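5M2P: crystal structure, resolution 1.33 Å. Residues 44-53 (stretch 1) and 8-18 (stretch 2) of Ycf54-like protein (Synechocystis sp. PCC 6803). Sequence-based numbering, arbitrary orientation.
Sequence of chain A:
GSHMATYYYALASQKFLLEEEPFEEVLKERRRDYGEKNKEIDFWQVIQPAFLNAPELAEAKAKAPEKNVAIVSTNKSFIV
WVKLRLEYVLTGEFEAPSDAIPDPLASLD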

# COMPACT_ATOMS: atom_id res chain seq x y z
N TRP A 44 -1.00 2.81 5.37
CA TRP A 44 -1.60 1.57 5.80
C TRP A 44 -0.97 0.41 5.05
O TRP A 44 -0.57 0.54 3.90
CB TRP A 44 -3.11 1.57 5.55
CG TRP A 44 -3.84 2.80 6.02
CD1 TRP A 44 -4.45 2.98 7.22
CD2 TRP A 44 -4.03 4.01 5.28
NE1 TRP A 44 -4.98 4.23 7.28
CE2 TRP A 44 -4.75 4.88 6.10
CE3 TRP A 44 -3.65 4.44 4.01
CZ2 TRP A 44 -5.10 6.17 5.69
CZ3 TRP A 44 -4.00 5.71 3.60
CH2 TRP A 44 -4.73 6.55 4.44
N GLN A 45 -0.96 -0.76 5.68
CA GLN A 45 -0.60 -1.97 5.03
C GLN A 45 -1.88 -2.78 4.86
O GLN A 45 -2.61 -3.01 5.83
CB GLN A 45 0.44 -2.72 5.86
CG GLN A 45 0.81 -4.08 5.26
CD GLN A 45 2.13 -4.64 5.80
OE1 GLN A 45 3.17 -4.01 5.69
NE2 GLN A 45 2.07 -5.83 6.37
N VAL A 46 -2.16 -3.18 3.62
CA VAL A 46 -3.40 -3.85 3.26
C VAL A 46 -3.04 -5.20 2.68
O VAL A 46 -2.39 -5.29 1.65
CB VAL A 46 -4.21 -3.03 2.22
CG1 VAL A 46 -5.52 -3.75 1.88
CG2 VAL A 46 -4.49 -1.62 2.72
N ILE A 47 -3.50 -6.27 3.32
CA ILE A 47 -3.27 -7.61 2.84
C ILE A 47 -4.26 -7.91 1.71
O ILE A 47 -5.46 -7.60 1.82
CB ILE A 47 -3.44 -8.65 3.97
CG1 ILE A 47 -2.43 -8.39 5.10
CG2 ILE A 47 -3.26 -10.05 3.42
CD1 ILE A 47 -2.74 -9.12 6.39
N GLN A 48 -3.78 -8.48 0.62
CA GLN A 48 -4.61 -8.85 -0.51
C GLN A 48 -5.60 -7.74 -0.88
O GLN A 48 -6.83 -7.94 -0.89
CB GLN A 48 -5.35 -10.17 -0.23
CG GLN A 48 -5.62 -10.94 -1.51
CD GLN A 48 -4.38 -11.54 -2.17
OE1 GLN A 48 -3.32 -11.64 -1.57
NE2 GLN A 48 -4.53 -11.93 -3.42
N PRO A 49 -5.08 -6.57 -1.27
CA PRO A 49 -5.99 -5.43 -1.45
C PRO A 49 -7.06 -5.59 -2.53
O PRO A 49 -6.81 -5.99 -3.65
CB PRO A 49 -5.05 -4.30 -1.88
CG PRO A 49 -3.80 -5.02 -2.37
CD PRO A 49 -3.67 -6.20 -1.45
N ALA A 50 -8.28 -5.19 -2.17
CA ALA A 50 -9.39 -5.19 -3.11
C ALA A 50 -9.22 -4.17 -4.23
O ALA A 50 -9.79 -4.31 -5.31
CB ALA A 50 -10.67 -4.90 -2.37
N PHE A 51 -8.42 -3.13 -4.01
CA PHE A 51 -8.24 -2.14 -5.09
C PHE A 51 -7.66 -2.73 -6.36
O PHE A 51 -7.87 -2.18 -7.45
CB PHE A 51 -7.44 -0.89 -4.64
CG PHE A 51 -5.95 -1.11 -4.36
CD1 PHE A 51 -5.06 -1.38 -5.39
CD2 PHE A 51 -5.44 -0.94 -3.07
CE1 PHE A 51 -3.69 -1.51 -5.13
CE2 PHE A 51 -4.09 -1.10 -2.82
CZ PHE A 51 -3.23 -1.38 -3.85
N LEU A 52 -6.96 -3.85 -6.24
CA LEU A 52 -6.32 -4.45 -7.38
C LEU A 52 -7.31 -4.96 -8.42
O LEU A 52 -6.91 -5.21 -9.56
CB LEU A 52 -5.40 -5.58 -6.91
CG LEU A 52 -4.25 -5.98 -7.80
CD1 LEU A 52 -3.40 -4.78 -8.25
CD2 LEU A 52 -3.43 -6.99 -7.02
N ASN A 53 -8.59 -5.10 -8.04
CA ASN A 53 -9.63 -5.54 -8.98
C ASN A 53 -10.21 -4.41 -9.84
O ASN A 53 -11.01 -4.64 -10.74
CB ASN A 53 -10.78 -6.21 -8.23
CG ASN A 53 -10.41 -7.55 -7.66
OD1 ASN A 53 -9.45 -8.20 -8.10
ND2 ASN A 53 -11.16 -7.96 -6.64
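Stretch 2 8-18: YYALASQKFLL

Stretch 2 continues a β-strand through Ser-13 and turns into a helix at Gln-14. Stretch 1 continues a strand through Ile-47, followed by a short loop at Gln-48 and Pro-49 and a 3-10 segment from Ala-50 to Asn-53. The two strands run in broadly the same direction. The backbones stay well apart, with CA atoms 9.6 Å apart for Gln-45 and Tyr-9, 9.0 Å for Pro-49 and Leu-11, and 8.0 Å for Ile-47 and Gln-14, so side chains make the contact. Ser-13 caps the new helix: its OG accepts from Phe-16 N at 2.9 Å.

Strand alternation turns Tyr-9 and Leu-11 toward stretch 1, while Ala-10 between them points away. Leu-11, with its branched end, reaches two apolar partners: its CD1 lies 3.9 Å from Pro-49 CG, and its CD2 lies 3.9 Å from Leu-52 CD2. Phe-51 brings CZ to 3.7 Å from Tyr-9 CG; the rings meet obliquely, planes at 40° and centroids 5.0 Å apart, an apolar contact between two buried residues.

At the helix start the contact becomes more polar. The long, extended Gln-14 places NE2 3.2 Å from Gln-48 OE1 and 3.7 Å from Ile-47 CG2, an amide suited to a partly exposed site. One helical turn from Ser-13, Leu-17 also points toward stretch 1, covering part of Gln-45.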

# COMPACT_ATOMS: atom_id res chain seq x y z
N TYR A 8 -1.59 6.32 -3.25
CA TYR A 8 -0.41 5.79 -3.88
C TYR A 8 -0.13 4.45 -3.24
O TYR A 8 -0.35 4.29 -2.04
CB TYR A 8 0.79 6.76 -3.67
CG TYR A 8 0.48 8.14 -4.14
CD1 TYR A 8 0.62 8.47 -5.47
CD2 TYR A 8 -0.03 9.09 -3.28
CE1 TYR A 8 0.27 9.73 -5.92
CE2 TYR A 8 -0.39 10.35 -3.71
CZ TYR A 8 -0.25 10.66 -5.05
OH TYR A 8 -0.61 11.91 -5.51
N TYR A 9 0.40 3.50 -4.01
CA TYR A 9 0.65 2.18 -3.48
C TYR A 9 1.97 1.61 -3.95
O TYR A 9 2.45 1.91 -5.05
CB TYR A 9 -0.50 1.19 -3.79
CG TYR A 9 -0.61 0.79 -5.25
CD1 TYR A 9 0.19 -0.22 -5.78
CD2 TYR A 9 -1.43 1.49 -6.13
CE1 TYR A 9 0.14 -0.54 -7.12
CE2 TYR A 9 -1.51 1.15 -7.47
CZ TYR A 9 -0.71 0.14 -7.97
OH TYR A 9 -0.74 -0.16 -9.30
N ALA A 10 2.48 0.72 -3.10
CA ALA A 10 3.57 -0.19 -3.43
C ALA A 10 3.05 -1.60 -3.11
O ALA A 10 2.72 -1.88 -1.97
CB ALA A 10 4.81 0.14 -2.59
N LEU A 11 2.99 -2.45 -4.12
CA LEU A 11 2.46 -3.81 -4.00
C LEU A 11 3.60 -4.81 -4.01
O LEU A 11 4.43 -4.78 -4.91
CB LEU A 11 1.54 -4.08 -5.17
CG LEU A 11 0.78 -5.40 -5.09
CD1 LEU A 11 -0.38 -5.32 -4.14
CD2 LEU A 11 0.27 -5.75 -6.47
N ALA A 12 3.62 -5.68 -3.02
CA ALA A 12 4.61 -6.71 -2.86
C ALA A 12 3.92 -8.08 -2.79
O ALA A 12 2.72 -8.16 -2.54
CB ALA A 12 5.33 -6.50 -1.53
N SER A 13 4.70 -9.14 -2.91
CA SER A 13 4.23 -10.46 -2.53
C SER A 13 4.25 -10.54 -1.00
O SER A 13 5.04 -9.91 -0.33
CB SER A 13 5.09 -11.56 -3.13
OG SER A 13 6.38 -11.57 -2.53
N GLN A 14 3.36 -11.37 -0.44
CA GLN A 14 3.41 -11.65 0.99
C GLN A 14 4.74 -12.28 1.39
O GLN A 14 5.31 -11.94 2.40
CB GLN A 14 2.20 -12.50 1.39
CG GLN A 14 0.91 -11.67 1.23
CD GLN A 14 -0.34 -12.45 1.52
OE1 GLN A 14 -0.30 -13.44 2.27
NE2 GLN A 14 -1.44 -12.03 0.94
N LYS A 15 5.24 -13.20 0.54
CA LYS A 15 6.52 -13.84 0.74
C LYS A 15 7.68 -12.84 0.88
O LYS A 15 8.50 -12.90 1.80
CB LYS A 15 6.75 -14.79 -0.45
CG LYS A 15 8.02 -15.63 -0.44
CD LYS A 15 8.12 -16.45 -1.73
CE LYS A 15 9.32 -17.41 -1.71
NZ LYS A 15 9.19 -18.50 -2.71
N PHE A 16 7.72 -11.87 -0.03
CA PHE A 16 8.77 -10.86 -0.01
C PHE A 16 8.70 -9.99 1.20
O PHE A 16 9.71 -9.74 1.88
CB PHE A 16 8.71 -10.02 -1.29
CG PHE A 16 9.61 -8.81 -1.27
CD1 PHE A 16 10.94 -8.94 -1.50
CD2 PHE A 16 9.12 -7.56 -1.02
CE1 PHE A 16 11.77 -7.84 -1.48
CE2 PHE A 16 9.95 -6.45 -1.02
CZ PHE A 16 11.27 -6.61 -1.20
N LEU A 17 7.50 -9.48 1.49
CA LEU A 17 7.41 -8.56 2.59
C LEU A 17 7.78 -9.24 3.95
O LEU A 17 8.30 -8.61 4.86
CB LEU A 17 6.04 -7.92 2.60
CG LEU A 17 6.00 -6.58 3.25
CD1 LEU A 17 6.89 -5.60 2.52
CD2 LEU A 17 4.57 -6.12 3.26
N LEU A 18 7.56 -10.55 4.04
CA LEU A 18 7.99 -11.31 5.23
C LEU A 18 9.51 -11.42 5.40
O LEU A 18 10.00 -11.67 6.48
CB LEU A 18 7.36 -12.71 5.20
CG LEU A 18 5.88 -12.74 5.56
CD1 LEU A 18 5.23 -13.98 4.99
CD2 LEU A 18 5.73 -12.65 7.08